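PDB 1TE5: glutamine amidotransferase type-2 domain-containing protein from Pseudomonas aeruginosa PAO1, which probably acts as a class-II glutamine amidotransferase of the Ntn-hydrolase superfamily, releasing ammonia from glutamine, although its acceptor substrate is unknown. Local coordinates for residues 14-20 and 206-212; 2-7 and 73-79; 31-36 and 51-57. One frame throughout, in Å; residues are numbered along the deposited sequence.

Interaction 1 of 3, residues 14-20 and 206-212; sequences DIVFSFT and DLTVDFH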
loop_
_atom_site.group_PDB
_atom_site.type_symbol
_atom_site.label_atom_id
_atom_site.label_comp_id
_atom_site.label_asym_id
_atom_site.label_seq_id
_atom_site.Cartn_x
_atom_site.Cartn_y
_atom_site.Cartn_z
ATOM N N ASP A 14 4.831 -18.386 -7.545
ATOM C CA ASP A 14 3.386 -18.292 -7.345
ATOM C C ASP A 14 2.954 -18.654 -5.931
ATOM O O ASP A 14 3.504 -19.576 -5.322
ATOM C CB ASP A 14 2.662 -19.217 -8.322
ATOM C CG ASP A 14 2.768 -18.752 -9.751
ATOM O OD1 ASP A 14 2.399 -17.587 -10.028
ATOM O OD2 ASP A 14 3.212 -19.558 -10.597
ATOM N N ILE A 15 1.961 -17.923 -5.428
ATOM C CA ILE A 15 1.386 -18.146 -4.103
ATOM C C ILE A 15 -0.111 -17.835 -4.196
ATOM O O ILE A 15 -0.495 -16.672 -4.338
ATOM C CB ILE A 15 1.987 -17.207 -3.036
ATOM C CG1 ILE A 15 3.501 -17.293 -3.030
ATOM C CG2 ILE A 15 1.483 -17.592 -1.662
ATOM C CD1 ILE A 15 4.128 -16.477 -1.937
ATOM N N VAL A 16 -0.959 -18.857 -4.156
ATOM C CA VAL A 16 -2.389 -18.601 -4.221
ATOM C C VAL A 16 -3.035 -18.668 -2.841
ATOM O O VAL A 16 -2.905 -19.665 -2.124
ATOM C CB VAL A 16 -3.129 -19.552 -5.198
ATOM C CG1 VAL A 16 -2.459 -19.560 -6.552
ATOM C CG2 VAL A 16 -3.209 -20.945 -4.639
ATOM N N PHE A 17 -3.618 -17.551 -2.425
ATOM C CA PHE A 17 -4.305 -17.513 -1.153
ATOM C C PHE A 17 -5.762 -17.767 -1.448
ATOM O O PHE A 17 -6.330 -17.149 -2.349
ATOM C CB PHE A 17 -4.168 -16.151 -0.480
ATOM C CG PHE A 17 -2.855 -15.945 0.192
ATOM C CD1 PHE A 17 -1.733 -15.587 -0.552
ATOM C CD2 PHE A 17 -2.732 -16.105 1.571
ATOM C CE1 PHE A 17 -0.500 -15.388 0.067
ATOM C CE2 PHE A 17 -1.505 -15.909 2.202
ATOM C CZ PHE A 17 -0.384 -15.548 1.448
ATOM N N SER A 18 -6.346 -18.696 -0.704
ATOM C CA SER A 18 -7.745 -19.025 -0.843
ATOM C C SER A 18 -8.358 -18.929 0.538
ATOM O O SER A 18 -8.079 -19.761 1.401
ATOM C CB SER A 18 -7.937 -20.446 -1.389
ATOM O OG SER A 18 -7.526 -20.566 -2.744
ATOM N N PHE A 19 -9.057 -17.830 0.800
ATOM C CA PHE A 19 -9.748 -17.677 2.073
ATOM C C PHE A 19 -11.059 -18.450 1.940
ATOM O O PHE A 19 -11.812 -18.245 0.975
ATOM C CB PHE A 19 -10.052 -16.210 2.368
ATOM C CG PHE A 19 -8.885 -15.455 2.904
ATOM C CD1 PHE A 19 -8.680 -15.356 4.279
ATOM C CD2 PHE A 19 -7.976 -14.847 2.040
ATOM C CE1 PHE A 19 -7.582 -14.660 4.788
ATOM C CE2 PHE A 19 -6.873 -14.148 2.535
ATOM C CZ PHE A 19 -6.675 -14.055 3.913
ATOM N N THR A 20 -11.275 -19.421 2.823
ATOM C CA THR A 20 -12.525 -20.167 2.776
ATOM C C THR A 20 -13.598 -19.135 3.130
ATOM O O THR A 20 -13.438 -18.382 4.099
ATOM C CB THR A 20 -12.567 -21.337 3.817
ATOM O OG1 THR A 20 -11.602 -22.343 3.479
ATOM C CG2 THR A 20 -13.960 -21.988 3.847
ATOM N N ASP A 206 -9.317 -22.020 7.970
ATOM C CA ASP A 206 -10.139 -21.200 7.048
ATOM C C ASP A 206 -9.239 -20.517 6.047
ATOM O O ASP A 206 -9.589 -19.419 5.597
ATOM C CB ASP A 206 -10.903 -20.108 7.830
ATOM C CG ASP A 206 -11.983 -20.682 8.735
ATOM O OD1 ASP A 206 -12.901 -21.332 8.202
ATOM O OD2 ASP A 206 -11.866 -20.534 9.967
ATOM N N LEU A 207 -8.166 -21.211 5.636
ATOM C CA LEU A 207 -7.251 -20.639 4.653
ATOM C C LEU A 207 -6.454 -21.730 3.952
ATOM O O LEU A 207 -6.179 -22.777 4.533
ATOM C CB LEU A 207 -6.275 -19.678 5.344
ATOM C CG LEU A 207 -5.085 -19.191 4.509
ATOM C CD1 LEU A 207 -5.528 -18.077 3.566
ATOM C CD2 LEU A 207 -3.966 -18.708 5.420
ATOM N N THR A 208 -6.036 -21.445 2.726
ATOM C CA THR A 208 -5.247 -22.374 1.928
ATOM C C THR A 208 -4.295 -21.590 1.033
ATOM O O THR A 208 -4.711 -20.687 0.316
ATOM C CB THR A 208 -6.144 -23.253 1.021
ATOM O OG1 THR A 208 -6.677 -24.353 1.773
ATOM C CG2 THR A 208 -5.365 -23.784 -0.165
ATOM N N VAL A 209 -3.012 -21.909 1.106
ATOM C CA VAL A 209 -2.037 -21.248 0.263
ATOM C C VAL A 209 -1.301 -22.325 -0.509
ATOM O O VAL A 209 -0.606 -23.160 0.061
ATOM C CB VAL A 209 -1.080 -20.336 1.067
ATOM C CG1 VAL A 209 -0.738 -20.941 2.412
ATOM C CG2 VAL A 209 0.169 -20.062 0.261
ATOM N N ASP A 210 -1.534 -22.348 -1.812
ATOM C CA ASP A 210 -0.930 -23.344 -2.676
ATOM C C ASP A 210 0.331 -22.867 -3.350
ATOM O O ASP A 210 0.433 -21.708 -3.757
ATOM C CB ASP A 210 -1.914 -23.801 -3.758
ATOM C CG ASP A 210 -3.135 -24.479 -3.184
ATOM O OD1 ASP A 210 -4.185 -23.805 -3.085
ATOM O OD2 ASP A 210 -3.042 -25.676 -2.834
ATOM N N PHE A 211 1.259 -23.804 -3.506
ATOM C CA PHE A 211 2.541 -23.570 -4.154
ATOM C C PHE A 211 2.647 -24.543 -5.325
ATOM O O PHE A 211 2.145 -25.667 -5.258
ATOM C CB PHE A 211 3.684 -23.794 -3.166
ATOM C CG PHE A 211 3.780 -22.730 -2.107
ATOM C CD1 PHE A 211 3.111 -22.864 -0.902
ATOM C CD2 PHE A 211 4.549 -21.590 -2.321
ATOM C CE1 PHE A 211 3.212 -21.875 0.080
ATOM C CE2 PHE A 211 4.655 -20.598 -1.345
ATOM C CZ PHE A 211 3.987 -20.740 -0.142
ATOM N N HIS A 212 3.247 -24.087 -6.419
ATOM C CA HIS A 212 3.391 -24.918 -7.615
ATOM C C HIS A 212 4.729 -25.644 -7.661
ATOM O O HIS A 212 5.449 -25.705 -6.663
ATOM C CB HIS A 212 3.214 -24.068 -8.883
ATOM C CG HIS A 212 1.883 -23.375 -8.970
ATOM N ND1 HIS A 212 1.626 -22.361 -9.870
ATOM C CD2 HIS A 212 0.739 -23.549 -8.264
ATOM C CE1 HIS A 212 0.382 -21.940 -9.715
ATOM N NE2 HIS A 212 -0.179 -22.645 -8.747
HETATM O O HOH W 1 5.189 -21.775 -6.457
#

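Interaction 2 of 3, residues 2-7 and 73-79; sequences CELLGM and TVIGHIR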
loop_
_atom_site.group_PDB
_atom_site.type_symbol
_atom_site.label_atom_id
_atom_site.label_comp_id
_atom_site.label_asym_id
_atom_site.label_seq_id
_atom_site.Cartn_x
_atom_site.Cartn_y
_atom_site.Cartn_z
ATOM N N CYS A 2 -0.801 -20.322 13.126
ATOM C CA CYS A 2 -0.998 -19.899 11.703
ATOM C C CYS A 2 -1.315 -18.401 11.624
ATOM O O CYS A 2 -2.352 -18.010 11.081
ATOM C CB CYS A 2 -2.137 -20.678 11.076
ATOM S SG CYS A 2 -2.921 -21.921 12.150
ATOM N N GLU A 3 -0.443 -17.577 12.199
ATOM C CA GLU A 3 -0.634 -16.131 12.195
ATOM C C GLU A 3 0.361 -15.421 11.277
ATOM O O GLU A 3 -0.040 -14.828 10.280
ATOM C CB GLU A 3 -0.595 -15.580 13.626
ATOM C CG GLU A 3 -1.750 -16.108 14.502
ATOM C CD GLU A 3 -1.808 -15.482 15.891
ATOM O OE1 GLU A 3 -2.222 -14.298 15.995
ATOM O OE2 GLU A 3 -1.457 -16.185 16.872
ATOM N N LEU A 4 1.646 -15.461 11.615
ATOM C CA LEU A 4 2.674 -14.841 10.777
ATOM C C LEU A 4 2.953 -15.768 9.599
ATOM O O LEU A 4 2.941 -16.989 9.745
ATOM C CB LEU A 4 3.969 -14.616 11.564
ATOM C CG LEU A 4 4.011 -13.529 12.643
ATOM C CD1 LEU A 4 5.400 -13.496 13.262
ATOM C CD2 LEU A 4 3.662 -12.172 12.052
ATOM N N LEU A 5 3.212 -15.190 8.435
ATOM C CA LEU A 5 3.479 -15.979 7.239
ATOM C C LEU A 5 4.394 -15.244 6.263
ATOM O O LEU A 5 4.017 -14.217 5.703
ATOM C CB LEU A 5 2.153 -16.341 6.557
ATOM C CG LEU A 5 2.160 -17.111 5.239
ATOM C CD1 LEU A 5 2.987 -18.389 5.336
ATOM C CD2 LEU A 5 0.723 -17.430 4.878
ATOM N N GLY A 6 5.588 -15.783 6.055
ATOM C CA GLY A 6 6.521 -15.168 5.140
ATOM C C GLY A 6 7.061 -16.136 4.108
ATOM O O GLY A 6 6.820 -17.347 4.165
ATOM N N MET A 7 7.745 -15.579 3.119
ATOM C CA MET A 7 8.365 -16.359 2.070
ATOM C C MET A 7 9.504 -15.573 1.448
ATOM O O MET A 7 9.362 -14.393 1.135
ATOM C CB MET A 7 7.385 -16.740 0.958
ATOM C CG MET A 7 8.078 -17.543 -0.153
ATOM S SD MET A 7 7.341 -17.469 -1.780
ATOM C CE MET A 7 7.766 -15.830 -2.286
ATOM N N THR A 73 9.522 -12.158 -2.123
ATOM C CA THR A 73 9.365 -11.790 -0.717
ATOM C C THR A 73 7.908 -11.517 -0.341
ATOM O O THR A 73 7.269 -10.599 -0.868
ATOM C CB THR A 73 10.208 -10.537 -0.366
ATOM O OG1 THR A 73 11.545 -10.709 -0.854
ATOM C CG2 THR A 73 10.247 -10.314 1.141
ATOM N N VAL A 74 7.411 -12.294 0.612
ATOM C CA VAL A 74 6.042 -12.165 1.079
ATOM C C VAL A 74 6.003 -12.118 2.593
ATOM O O VAL A 74 6.645 -12.922 3.252
ATOM C CB VAL A 74 5.201 -13.371 0.620
ATOM C CG1 VAL A 74 3.788 -13.289 1.203
ATOM C CG2 VAL A 74 5.166 -13.439 -0.896
ATOM N N ILE A 75 5.308 -11.126 3.134
ATOM C CA ILE A 75 5.144 -10.980 4.573
ATOM C C ILE A 75 3.650 -10.804 4.817
ATOM O O ILE A 75 3.010 -9.955 4.195
ATOM C CB ILE A 75 5.900 -9.748 5.160
ATOM C CG1 ILE A 75 7.395 -10.034 5.279
ATOM C CG2 ILE A 75 5.368 -9.405 6.546
ATOM C CD1 ILE A 75 8.141 -8.979 6.053
ATOM N N GLY A 76 3.107 -11.585 5.740
ATOM C CA GLY A 76 1.693 -11.487 6.037
ATOM C C GLY A 76 1.373 -11.834 7.474
ATOM O O GLY A 76 2.202 -12.417 8.192
ATOM N N HIS A 77 0.184 -11.434 7.909
ATOM C CA HIS A 77 -0.278 -11.704 9.263
ATOM C C HIS A 77 -1.769 -12.005 9.188
ATOM O O HIS A 77 -2.580 -11.131 8.890
ATOM C CB HIS A 77 -0.086 -10.495 10.160
ATOM C CG HIS A 77 -0.217 -10.736 11.635
ATOM N ND1 HIS A 77 -0.871 -11.836 12.150
ATOM C CD2 HIS A 77 0.217 -10.024 12.703
ATOM C CE1 HIS A 77 -0.832 -11.790 13.470
ATOM N NE2 HIS A 77 -0.178 -10.702 13.831
ATOM N N ILE A 78 -2.120 -13.261 9.432
ATOM C CA ILE A 78 -3.512 -13.701 9.376
ATOM C C ILE A 78 -4.076 -13.860 10.790
ATOM O O ILE A 78 -3.328 -14.092 11.744
ATOM C CB ILE A 78 -3.615 -15.048 8.616
ATOM C CG1 ILE A 78 -2.829 -14.975 7.303
ATOM C CG2 ILE A 78 -5.072 -15.408 8.340
ATOM C CD1 ILE A 78 -3.266 -13.880 6.359
ATOM N N ARG A 79 -5.394 -13.747 10.918
ATOM C CA ARG A 79 -6.074 -13.887 12.204
ATOM C C ARG A 79 -5.414 -13.089 13.317
ATOM O O ARG A 79 -5.002 -13.630 14.342
ATOM C CB ARG A 79 -6.219 -15.364 12.600
ATOM C CG ARG A 79 -7.212 -16.139 11.733
ATOM C CD ARG A 79 -7.503 -17.546 12.266
ATOM N NE ARG A 79 -6.325 -18.409 12.240
ATOM C CZ ARG A 79 -5.607 -18.727 13.316
ATOM N NH1 ARG A 79 -4.548 -19.520 13.199
ATOM N NH2 ARG A 79 -5.942 -18.252 14.511
HETATM O O HOH W 2 -4.112 -18.263 16.454
#

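Interaction 3 of 3, residues 31-36 and 51-57; sequences PHRDGW and DPLASVD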
loop_
_atom_site.group_PDB
_atom_site.type_symbol
_atom_site.label_atom_id
_atom_site.label_comp_id
_atom_site.label_asym_id
_atom_site.label_seq_id
_atom_site.Cartn_x
_atom_site.Cartn_y
_atom_site.Cartn_z
ATOM N N PRO A 31 -19.841 -15.944 11.596
ATOM C CA PRO A 31 -20.460 -14.864 10.837
ATOM C C PRO A 31 -19.379 -13.814 10.525
ATOM O O PRO A 31 -19.459 -13.102 9.530
ATOM C CB PRO A 31 -21.528 -14.348 11.803
ATOM C CG PRO A 31 -20.896 -14.565 13.132
ATOM C CD PRO A 31 -20.329 -15.954 12.984
ATOM N N HIS A 32 -18.308 -13.803 11.321
ATOM C CA HIS A 32 -17.212 -12.840 11.126
ATOM C C HIS A 32 -15.893 -13.481 10.669
ATOM O O HIS A 32 -15.759 -14.701 10.657
ATOM C CB HIS A 32 -16.944 -12.098 12.428
ATOM C CG HIS A 32 -16.058 -12.852 13.362
ATOM N ND1 HIS A 32 -16.263 -14.181 13.669
ATOM C CD2 HIS A 32 -14.928 -12.487 14.009
ATOM C CE1 HIS A 32 -15.291 -14.601 14.460
ATOM N NE2 HIS A 32 -14.470 -13.591 14.682
ATOM N N ARG A 33 -14.904 -12.632 10.401
ATOM C CA ARG A 33 -13.561 -13.035 9.972
ATOM C C ARG A 33 -12.503 -12.181 10.662
ATOM O O ARG A 33 -12.656 -10.969 10.780
ATOM C CB ARG A 33 -13.389 -12.859 8.456
ATOM C CG ARG A 33 -12.004 -13.228 7.943
ATOM C CD ARG A 33 -11.831 -12.829 6.485
ATOM N NE ARG A 33 -12.877 -13.396 5.641
ATOM C CZ ARG A 33 -12.883 -14.645 5.192
ATOM N NH1 ARG A 33 -13.884 -15.076 4.443
ATOM N NH2 ARG A 33 -11.881 -15.459 5.481
ATOM N N ASP A 34 -11.455 -12.828 11.152
ATOM C CA ASP A 34 -10.369 -12.119 11.814
ATOM C C ASP A 34 -9.499 -11.378 10.806
ATOM O O ASP A 34 -9.235 -11.866 9.711
ATOM C CB ASP A 34 -9.489 -13.081 12.612
ATOM C CG ASP A 34 -9.976 -13.297 14.032
ATOM O OD1 ASP A 34 -9.480 -14.240 14.681
ATOM O OD2 ASP A 34 -10.831 -12.525 14.509
ATOM N N GLY A 35 -9.004 -10.225 11.232
ATOM C CA GLY A 35 -8.144 -9.393 10.390
ATOM C C GLY A 35 -6.931 -10.071 9.766
ATOM O O GLY A 35 -6.334 -10.974 10.362
ATOM N N TRP A 36 -6.561 -9.638 8.566
ATOM C CA TRP A 36 -5.431 -10.238 7.862
ATOM C C TRP A 36 -4.643 -9.213 7.053
ATOM O O TRP A 36 -5.109 -8.102 6.817
ATOM C CB TRP A 36 -5.938 -11.342 6.928
ATOM C CG TRP A 36 -6.936 -10.837 5.940
ATOM C CD1 TRP A 36 -8.262 -10.593 6.167
ATOM C CD2 TRP A 36 -6.677 -10.426 4.592
ATOM N NE1 TRP A 36 -8.843 -10.049 5.046
ATOM C CE2 TRP A 36 -7.894 -9.935 4.065
ATOM C CE3 TRP A 36 -5.536 -10.423 3.780
ATOM C CZ2 TRP A 36 -7.999 -9.440 2.769
ATOM C CZ3 TRP A 36 -5.644 -9.931 2.494
ATOM C CH2 TRP A 36 -6.869 -9.446 2.000
ATOM N N ASP A 51 -7.141 -6.135 5.785
ATOM C CA ASP A 51 -8.506 -5.878 6.209
ATOM C C ASP A 51 -8.660 -6.202 7.681
ATOM O O ASP A 51 -8.186 -7.231 8.141
ATOM C CB ASP A 51 -9.443 -6.786 5.407
ATOM C CG ASP A 51 -10.817 -6.180 5.190
ATOM O OD1 ASP A 51 -11.787 -6.962 5.121
ATOM O OD2 ASP A 51 -10.936 -4.943 5.048
ATOM N N PRO A 52 -9.258 -5.286 8.458
ATOM C CA PRO A 52 -9.449 -5.549 9.887
ATOM C C PRO A 52 -10.632 -6.502 10.040
ATOM O O PRO A 52 -11.097 -7.069 9.047
ATOM C CB PRO A 52 -9.769 -4.164 10.442
ATOM C CG PRO A 52 -10.489 -3.515 9.315
ATOM C CD PRO A 52 -9.660 -3.912 8.119
ATOM N N LEU A 53 -11.132 -6.652 11.264
ATOM C CA LEU A 53 -12.260 -7.524 11.549
ATOM C C LEU A 53 -13.384 -7.262 10.536
ATOM O O LEU A 53 -13.723 -6.110 10.270
ATOM C CB LEU A 53 -12.726 -7.327 12.987
ATOM C CG LEU A 53 -13.781 -8.277 13.538
ATOM C CD1 LEU A 53 -13.287 -9.700 13.437
ATOM C CD2 LEU A 53 -14.077 -7.913 14.977
ATOM N N ALA A 54 -13.967 -8.337 9.959
ATOM C CA ALA A 54 -15.045 -8.307 8.970
ATOM C C ALA A 54 -16.206 -9.293 9.157
ATOM O O ALA A 54 -15.992 -10.463 9.457
ATOM C CB ALA A 54 -14.493 -8.360 7.546
ATOM N N SER A 55 -17.436 -8.812 8.982
ATOM C CA SER A 55 -18.629 -9.657 9.125
ATOM C C SER A 55 -19.177 -10.078 7.795
ATOM O O SER A 55 -20.241 -10.680 7.689
ATOM C CB SER A 55 -19.646 -9.089 10.098
ATOM O OG SER A 55 -19.213 -8.949 11.448
ATOM N N VAL A 56 -18.403 -9.710 6.749
ATOM C CA VAL A 56 -18.775 -10.010 5.379
ATOM C C VAL A 56 -17.513 -10.419 4.604
ATOM O O VAL A 56 -16.391 -10.264 5.108
ATOM C CB VAL A 56 -19.355 -8.674 4.809
ATOM C CG1 VAL A 56 -19.058 -8.500 3.335
ATOM C CG2 VAL A 56 -20.852 -8.611 5.053
ATOM N N ASP A 57 -17.693 -11.031 3.434
ATOM C CA ASP A 57 -16.555 -11.397 2.587
ATOM C C ASP A 57 -16.260 -10.137 1.763
ATOM O O ASP A 57 -16.903 -9.891 0.741
ATOM C CB ASP A 57 -16.903 -12.582 1.667
ATOM C CG ASP A 57 -16.405 -13.917 2.213
ATOM O OD1 ASP A 57 -17.235 -14.813 2.471
ATOM O OD2 ASP A 57 -15.176 -14.072 2.377
HETATM O O HOH W 3 -13.987 -10.795 4.105
HETATM O O HOH W 4 -11.037 -9.552 8.198
HETATM O O HOH W 5 -11.651 -9.527 5.625
#

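Interaction 1 of 3, residues 14-20 and 206-212
Asp14 opens an antiparallel pairing between the strands around 14-20 and 206-212, neighbours in a small four-stranded sheet. Its OD2 accepts a weak hydrogen bond from His212 ND1 (3.3 Å) while OD1 forms a salt bridge with Lys70, and water 1 links Asp14 O to His212 N, 3.0 Å from each. Ile15 packs CG2 on Val209 CG2 at 3.4 Å. Val16 and Asp210 form a hydrogen-bonded pair (Val16 N to Asp210 O 3.2 Å, Asp210 N to Val16 O 3.0 Å); the carboxylate of Asp210 pairs with Arg201. Phe17 faces Val209 in a non-hydrogen-bonded pair, the edge of its ring meeting Leu207 CD1 4.0 Å from CD2. At Ser18 the bonding returns, with Ser18 N to Thr208 O 2.8 Å and Thr208 N to Ser18 O 3.0 Å. Phe19 receives Leu207 CD1 over its ring face, a CH-pi contact 4.0 Å from the centroid. Thr20 N closes the series on Asp206 O (3.2 Å). The strand pair is thus two-sided: Phe17, Phe19, Leu207 and Val209 turn a buried apolar face toward strand 4-9 of the large sheet and helix 59-66, while the largely polar face of Val16, Ser18, Thr208 and Asp210 stays partly exposed.

Interaction 2 of 3, residues 2-7 and 73-79
Backbone hydrogen bonds knit strand 4-7 to strand 73-78, two antiparallel neighbours inside the large sheet of the Ntn-type fold. Glu3 O accepts from Ile78 N at 2.7 Å, Leu5 N donates to Gly76 O at 3.0 Å, and Met7 and Val74 exchange two bonds, Met7 N to Val74 O and Val74 N to Met7 O, both 2.9 Å. Gly6 CA comes within 2.9 Å of Val74 O in a CA-H...O contact, where a CB would be tight. Side-chain packing divides between the two faces: Leu4 CD2 makes a CH-pi contact over the His77 ring, 4.3 Å from its centroid, beside strands 101-108 and 171-175; on the other face Met7 CE touches Val74 CG2 at 3.8 Å, next to Ile15. Polar groups gather where 2-7 begins and 73-79 ends: Cys2 SG lies 3.1 Å from Arg79 NH1, at the guanidinium edge, and Arg79 NE forms a salt bridge with Asp204. Cys2 begins the modelled chain just ahead of the buried strand pair, its thiol beside the charged Arg79, consistent with the N-terminal cysteine nucleophile of class-II amidotransferases.

Interaction 3 of 3, residues 31-36 and 51-57
A salt bridge between Arg33 NH1 and Asp57 OD2 (2.6 Å) lies beyond the open end of the beta hairpin formed by strands 35-42 and 45-51, at the margin of the seven-stranded sheet. Asp57 OD1 also accepts from Leu22 N. Main-chain bonds follow: Arg33 N to Ala54 O at 2.6 Å with Ala54 N to Arg33 O at 3.1 Å, then Trp36 N to Asp51 O at 2.9 Å with Asp51 N to Trp36 O at 3.0 Å. These hydrogen-bonded pairs lie three residues apart, so the usual alternation is broken where Gly35 passes Pro52. Water 3 joins Arg33 NE to Val56 O. The Asp51 carboxylate bonds to Ser58 and forms a salt bridge with Arg47 of the second subunit, so the end of strand 45-51 touches that subunit. Farther out comes packing: Leu53 CD1 lies 3.3 Å from His32 CD2 at the edge of the imidazole, and the Trp36 ring rests against helix 59-66. Beside Asp51, water 5 accepts from Trp36 NE1 at 2.9 Å and donates to Asp51 OD1 at 2.6 Å.

Overall arrangement
Interaction 2 lies near the centre of the chain and is the most buried; the centres of interactions 1 and 3 lie about 15 and 19 Å from the centre of the chain, and both are partly exposed. Interactions 2 and 3 belong to the same large sheet, strands 73-80 and 35-42 being neighbours, and Ile78 packs on Trp36. Interaction 1 belongs to the small sheet laid against it, where Ile15 CD1 reaches Met7 SD and Val74 CG2, each at 3.4 Å. Phe19 meets Trp36, joining interactions 1 and 3. Regular backbone pairing dominates interactions 1 and 2, whereas interaction 3, nested in sequence within both, relies more on a salt bridge and bridging waters and borders the second subunit.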